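Local coordinates for IWS1 (Encephalitozoon cuniculi, PDB 2XPP), which probably acts as a nuclear transcription factor that regulates RNA polymerase II, perhaps at steps during and after recruitment of the TATA-binding protein, at residues S45-M49 with R86-V90; Q54-L58 with T93-H97. One frame throughout, in Å; residues are numbered along the deposited sequence.

Overall arrangement
The two contacts join the same two neighbourhoods of an all-helical single chain, in the same order. Contact 1 packs the end of helix 36-48 on helix 81-92; contact 2 then sets the next helix, 54-59, against the loop that follows helix 81-92. Their centres are about 11 Å apart, with contact 1 about 8 Å and contact 2 about 12 Å from the centre of the chain. They also touch. Leu48 O packs 3.5 Å from Met94 CE. Leu48 CD2 meets Leu57 CD1 at 4.2 Å. Contact 1 is built round the guanidinium of Arg86, which pairs with Ser45 and Asp46, contact 2 round a glutamine amide that binds backbone.

Contact 1: S45-M49 with R86-V90; sequences SDILM and RLLDV
Arg86 reaches across from helix 81-92 to Ser45 and Asp46 near the end of helix 36-48, a helix-helix packing within the all-helical TFIIS N-terminal-like domain of this IWS1 protein. Its side chain leaves with CG anti to the backbone N (chi1 -176°) and bends at the next bond, which swings the guanidinium alongside the neighbouring helix. There Arg86 NE gives a fairly straight hydrogen bond to Ser45 OG at 2.6 Å (N-H...O 157°), with the hydroxyl oxygen at the edge of the guanidinium and close to its plane. While this buried oxygen accepts from Arg86, its one hydrogen is directed to the carbonyls of Val41 and Glu42, to one or shared between them, which links the arginine to the backbone of helix 36-48.

The rest of the guanidinium sits between two carboxylates. Arg86 NH2 makes a salt bridge with Asp46 OD1 at 2.8 Å, but the two flat groups stand nearly perpendicular (86°) and the hydrogen bond within it is weak, so the attraction is probably mainly electrostatic. Arg86 NH1 meets Asp89 OD2, three residues along the same helix, at 2.6 Å. In this salt-bridge network the two carboxylates flank the guanidinium and probably balance its charge and help fix its rotation.

Deeper in, the interface turns apolar. Leu48 crosses Val90 at about a right angle, its CB 3.7 Å from Val90 CG1, while Leu48 CD1 approaches Leu87 CD2. The other methyl of Val90, CG2, packs on Ser45 CB at 3.7 Å. Leu48 continues onto Ile62 of helix 62-70 and Leu13 of helix 5-30, joining this packing to the core.

Met49 closes the end of the interface. Folding back at its CB-CG bond, it brings its methyl over one face of the guanidinium, where Met49 CE lies 3.2 Å from Arg86 NH1 and 3.1 Å from Asp89 OD2.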
loop_
_atom_site.group_PDB
_atom_site.type_symbol
_atom_site.label_atom_id
_atom_site.label_comp_id
_atom_site.label_asym_id
_atom_site.label_seq_id
_atom_site.Cartn_x
_atom_site.Cartn_y
_atom_site.Cartn_z
ATOM N N SER A 45 -7.857 -1.557 -9.482
ATOM C CA SER A 45 -7.503 -2.784 -8.767
ATOM C C SER A 45 -7.563 -4.032 -9.680
ATOM O O SER A 45 -6.726 -4.935 -9.577
ATOM C CB SER A 45 -8.338 -2.943 -7.496
ATOM O OG SER A 45 -9.715 -3.219 -7.794
ATOM N N ASP A 46 -8.539 -4.071 -10.564
ATOM C CA ASP A 46 -8.616 -5.135 -11.562
ATOM C C ASP A 46 -7.359 -5.181 -12.426
ATOM O O ASP A 46 -6.824 -6.262 -12.671
ATOM C CB ASP A 46 -9.860 -4.989 -12.430
ATOM C CG ASP A 46 -11.126 -5.467 -11.716
ATOM O OD1 ASP A 46 -11.061 -5.841 -10.514
ATOM O OD2 ASP A 46 -12.189 -5.459 -12.354
ATOM N N ILE A 47 -6.872 -4.025 -12.875
ATOM C CA ILE A 47 -5.624 -3.977 -13.637
ATOM C C ILE A 47 -4.405 -4.383 -12.799
ATOM O O ILE A 47 -3.536 -5.118 -13.283
ATOM C CB ILE A 47 -5.389 -2.593 -14.269
ATOM C CG1 ILE A 47 -6.569 -2.236 -15.174
ATOM C CG2 ILE A 47 -4.032 -2.537 -14.981
ATOM C CD1 ILE A 47 -6.615 -0.772 -15.571
ATOM N N LEU A 48 -4.343 -3.910 -11.564
ATOM C CA LEU A 48 -3.240 -4.236 -10.672
ATOM C C LEU A 48 -3.150 -5.724 -10.406
ATOM O O LEU A 48 -2.086 -6.208 -9.975
ATOM C CB LEU A 48 -3.389 -3.501 -9.351
ATOM C CG LEU A 48 -3.203 -1.988 -9.376
ATOM C CD1 LEU A 48 -3.559 -1.492 -7.992
ATOM C CD2 LEU A 48 -1.745 -1.615 -9.736
ATOM N N MET A 49 -4.247 -6.435 -10.654
ATOM C CA MET A 49 -4.276 -7.907 -10.460
ATOM C C MET A 49 -3.704 -8.715 -11.644
ATOM O O MET A 49 -3.599 -9.939 -11.553
ATOM C CB MET A 49 -5.723 -8.418 -10.212
ATOM C CG MET A 49 -6.448 -7.800 -9.025
ATOM S SD MET A 49 -6.027 -8.671 -7.541
ATOM C CE MET A 49 -7.323 -8.141 -6.480
ATOM N N ARG A 86 -9.907 -3.349 -0.827
ATOM C CA ARG A 86 -9.554 -3.800 -2.164
ATOM C C ARG A 86 -8.034 -3.772 -2.419
ATOM O O ARG A 86 -7.513 -4.706 -3.007
ATOM C CB ARG A 86 -10.236 -2.949 -3.181
ATOM C CG ARG A 86 -9.970 -3.444 -4.565
ATOM C CD ARG A 86 -10.737 -4.768 -4.840
ATOM N NE ARG A 86 -10.484 -5.146 -6.219
ATOM C CZ ARG A 86 -10.322 -6.376 -6.680
ATOM N NH1 ARG A 86 -10.400 -7.423 -5.861
ATOM N NH2 ARG A 86 -10.078 -6.548 -7.969
ATOM N N LEU A 87 -7.365 -2.737 -1.937
ATOM C CA LEU A 87 -5.897 -2.644 -2.075
ATOM C C LEU A 87 -5.182 -3.686 -1.243
ATOM O O LEU A 87 -4.145 -4.171 -1.670
ATOM C CB LEU A 87 -5.328 -1.241 -1.850
ATOM C CG LEU A 87 -5.766 -0.284 -2.987
ATOM C CD1 LEU A 87 -5.142 1.068 -2.669
ATOM C CD2 LEU A 87 -5.339 -0.783 -4.372
ATOM N N LEU A 88 -5.690 -4.040 -0.067
ATOM C CA LEU A 88 -5.033 -5.108 0.698
ATOM C C LEU A 88 -5.213 -6.418 -0.079
ATOM O O LEU A 88 -4.317 -7.243 -0.100
ATOM C CB LEU A 88 -5.635 -5.288 2.100
ATOM C CG LEU A 88 -5.245 -4.176 3.092
ATOM C CD1 LEU A 88 -5.857 -4.537 4.418
ATOM C CD2 LEU A 88 -3.730 -3.951 3.255
ATOM N N ASP A 89 -6.385 -6.609 -0.697
ATOM C CA ASP A 89 -6.621 -7.810 -1.539
ATOM C C ASP A 89 -5.615 -7.872 -2.701
ATOM O O ASP A 89 -5.075 -8.975 -3.001
ATOM C CB ASP A 89 -8.060 -7.776 -2.083
ATOM C CG ASP A 89 -8.401 -8.954 -2.987
ATOM O OD1 ASP A 89 -8.056 -10.122 -2.654
ATOM O OD2 ASP A 89 -9.073 -8.695 -4.023
ATOM N N VAL A 90 -5.434 -6.750 -3.396
ATOM C CA VAL A 90 -4.406 -6.625 -4.453
ATOM C C VAL A 90 -2.992 -7.057 -3.964
ATOM O O VAL A 90 -2.354 -7.922 -4.581
ATOM C CB VAL A 90 -4.354 -5.206 -5.053
ATOM C CG1 VAL A 90 -3.082 -4.984 -5.927
ATOM C CG2 VAL A 90 -5.610 -4.961 -5.914
#

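Contact 2: Q54-L58 with T93-H97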
loop_
_atom_site.group_PDB
_atom_site.type_symbol
_atom_site.label_atom_id
_atom_site.label_comp_id
_atom_site.label_asym_id
_atom_site.label_seq_id
_atom_site.Cartn_x
_atom_site.Cartn_y
_atom_site.Cartn_z
ATOM N N GLN A 54 2.305 -7.877 -13.691
ATOM C CA GLN A 54 2.724 -7.783 -12.287
ATOM C C GLN A 54 4.175 -7.400 -12.077
ATOM O O GLN A 54 4.495 -6.501 -11.259
ATOM C CB GLN A 54 2.432 -9.088 -11.527
ATOM C CG GLN A 54 2.713 -8.928 -10.027
ATOM C CD GLN A 54 2.140 -10.065 -9.212
ATOM O OE1 GLN A 54 2.901 -10.901 -8.704
ATOM N NE2 GLN A 54 0.778 -10.145 -9.132
ATOM N N GLU A 55 5.071 -8.101 -12.756
ATOM C CA GLU A 55 6.483 -7.827 -12.550
ATOM C C GLU A 55 6.872 -6.433 -12.997
ATOM O O GLU A 55 7.688 -5.806 -12.352
ATOM C CB GLU A 55 7.352 -8.824 -13.283
ATOM C CG GLU A 55 7.536 -10.140 -12.536
ATOM C CD GLU A 55 8.095 -9.947 -11.111
ATOM O OE1 GLU A 55 9.266 -9.543 -10.938
ATOM O OE2 GLU A 55 7.342 -10.208 -10.169
ATOM N N SER A 56 6.321 -5.986 -14.127
ATOM C CA SER A 56 6.589 -4.636 -14.623
ATOM C C SER A 56 6.081 -3.604 -13.641
ATOM O O SER A 56 6.766 -2.621 -13.353
ATOM C CB SER A 56 5.915 -4.382 -15.966
ATOM O OG SER A 56 6.487 -5.176 -16.969
ATOM N N LEU A 57 4.875 -3.822 -13.096
ATOM C CA LEU A 57 4.323 -2.919 -12.104
ATOM C C LEU A 57 5.241 -2.830 -10.861
ATOM O O LEU A 57 5.524 -1.724 -10.368
ATOM C CB LEU A 57 2.887 -3.334 -11.734
ATOM C CG LEU A 57 1.823 -3.087 -12.793
ATOM C CD1 LEU A 57 0.574 -3.834 -12.372
ATOM C CD2 LEU A 57 1.525 -1.597 -12.952
ATOM N N LEU A 58 5.730 -3.970 -10.384
ATOM C CA LEU A 58 6.561 -3.982 -9.180
ATOM C C LEU A 58 7.888 -3.285 -9.496
ATOM O O LEU A 58 8.369 -2.471 -8.695
ATOM C CB LEU A 58 6.808 -5.413 -8.709
ATOM C CG LEU A 58 5.587 -6.106 -8.107
ATOM C CD1 LEU A 58 5.880 -7.582 -7.853
ATOM C CD2 LEU A 58 5.161 -5.354 -6.773
ATOM N N THR A 93 -2.022 -10.686 -3.553
ATOM C CA THR A 93 -1.856 -11.456 -4.789
ATOM C C THR A 93 -0.489 -11.267 -5.443
ATOM O O THR A 93 -0.174 -11.987 -6.396
ATOM C CB THR A 93 -2.929 -11.144 -5.882
ATOM O OG1 THR A 93 -2.697 -9.862 -6.470
ATOM C CG2 THR A 93 -4.377 -11.235 -5.336
ATOM N N MET A 94 0.282 -10.300 -4.972
ATOM C CA MET A 94 1.553 -9.936 -5.626
ATOM C C MET A 94 2.769 -10.668 -5.067
ATOM O O MET A 94 2.853 -10.906 -3.843
ATOM C CB MET A 94 1.755 -8.415 -5.499
ATOM C CG MET A 94 0.802 -7.682 -6.383
ATOM S SD MET A 94 0.939 -5.923 -6.048
ATOM C CE MET A 94 0.366 -5.263 -7.595
ATOM N N LYS A 95 3.718 -11.038 -5.953
ATOM C CA LYS A 95 4.930 -11.727 -5.513
ATOM C C LYS A 95 5.948 -10.673 -5.027
ATOM O O LYS A 95 6.907 -10.352 -5.726
ATOM C CB LYS A 95 5.527 -12.593 -6.633
ATOM C CG LYS A 95 4.623 -13.756 -6.992
ATOM C CD LYS A 95 5.232 -14.722 -7.989
ATOM C CE LYS A 95 4.216 -15.797 -8.380
ATOM N NZ LYS A 95 4.725 -16.817 -9.393
ATOM N N ILE A 96 5.725 -10.220 -3.795
ATOM C CA ILE A 96 6.467 -9.118 -3.163
ATOM C C ILE A 96 7.636 -9.634 -2.341
ATOM O O ILE A 96 7.466 -10.500 -1.465
ATOM C CB ILE A 96 5.492 -8.251 -2.360
ATOM C CG1 ILE A 96 4.550 -7.495 -3.325
ATOM C CG2 ILE A 96 6.233 -7.282 -1.486
ATOM C CD1 ILE A 96 3.333 -6.825 -2.614
ATOM N N HIS A 97 8.818 -9.109 -2.617
ATOM C CA HIS A 97 10.015 -9.628 -2.002
ATOM C C HIS A 97 10.696 -8.514 -1.230
ATOM O O HIS A 97 10.275 -7.354 -1.285
ATOM C CB HIS A 97 10.957 -10.259 -3.051
ATOM C CG HIS A 97 10.334 -11.402 -3.815
ATOM N ND1 HIS A 97 9.506 -12.340 -3.226
ATOM C CD2 HIS A 97 10.393 -11.732 -5.127
ATOM C CE1 HIS A 97 9.101 -13.208 -4.138
ATOM N NE2 HIS A 97 9.628 -12.865 -5.300
HETATM O O HOH W 1 1.515 -13.629 -8.550
HETATM O O HOH W 2 8.427 -10.680 -7.907
#
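Gln54 OE1 accepts two hydrogen bonds, one from the backbone N of Lys95 at 2.9 Å and one from a water that also donates to Thr93 O. The Lys95 N-H points almost straight at the oxygen (161°) but arrives from above the carbonyl plane, 51° out of it. At the other end of the same amide, NE2 gives a weak, long bond to Thr93 O. Gln54 can do this because its chain is extended, with CG anti to the backbone N (chi1 -173°), and carries the amide from helix 54-59 onto the loop, where its CD lies 3.6 Å from Met94 CA.

The loop itself turns sharply here. Lys95 is the centre of an inverse gamma turn, in which Ile96 N bonds weakly back to Met94 O. A separate water donates to Lys95 O (2.7 Å) and to Glu55 OE2, giving the helix a solvent-mediated hold one residue further on. The CB and CG of Lys95 lie beside Gln54 OE1, while its amine runs away from the helix.

Beside these polar links Leu58 fills the apolar side. Its CD1 rests 3.6 Å from Lys95 O; its CD2 approaches Ile96 CG1 at 4.1 Å, the two side chains crossing at about a right angle, and touches Met94 SD more loosely. Leu63 of helix 62-70 touches both Leu58 and Ile96.

The polar links, direct and through water, all end on main-chain atoms of the loop. They follow the main chain of Thr93 and Lys95, consistent with helix 54-59 holding the turn before helix 98-104.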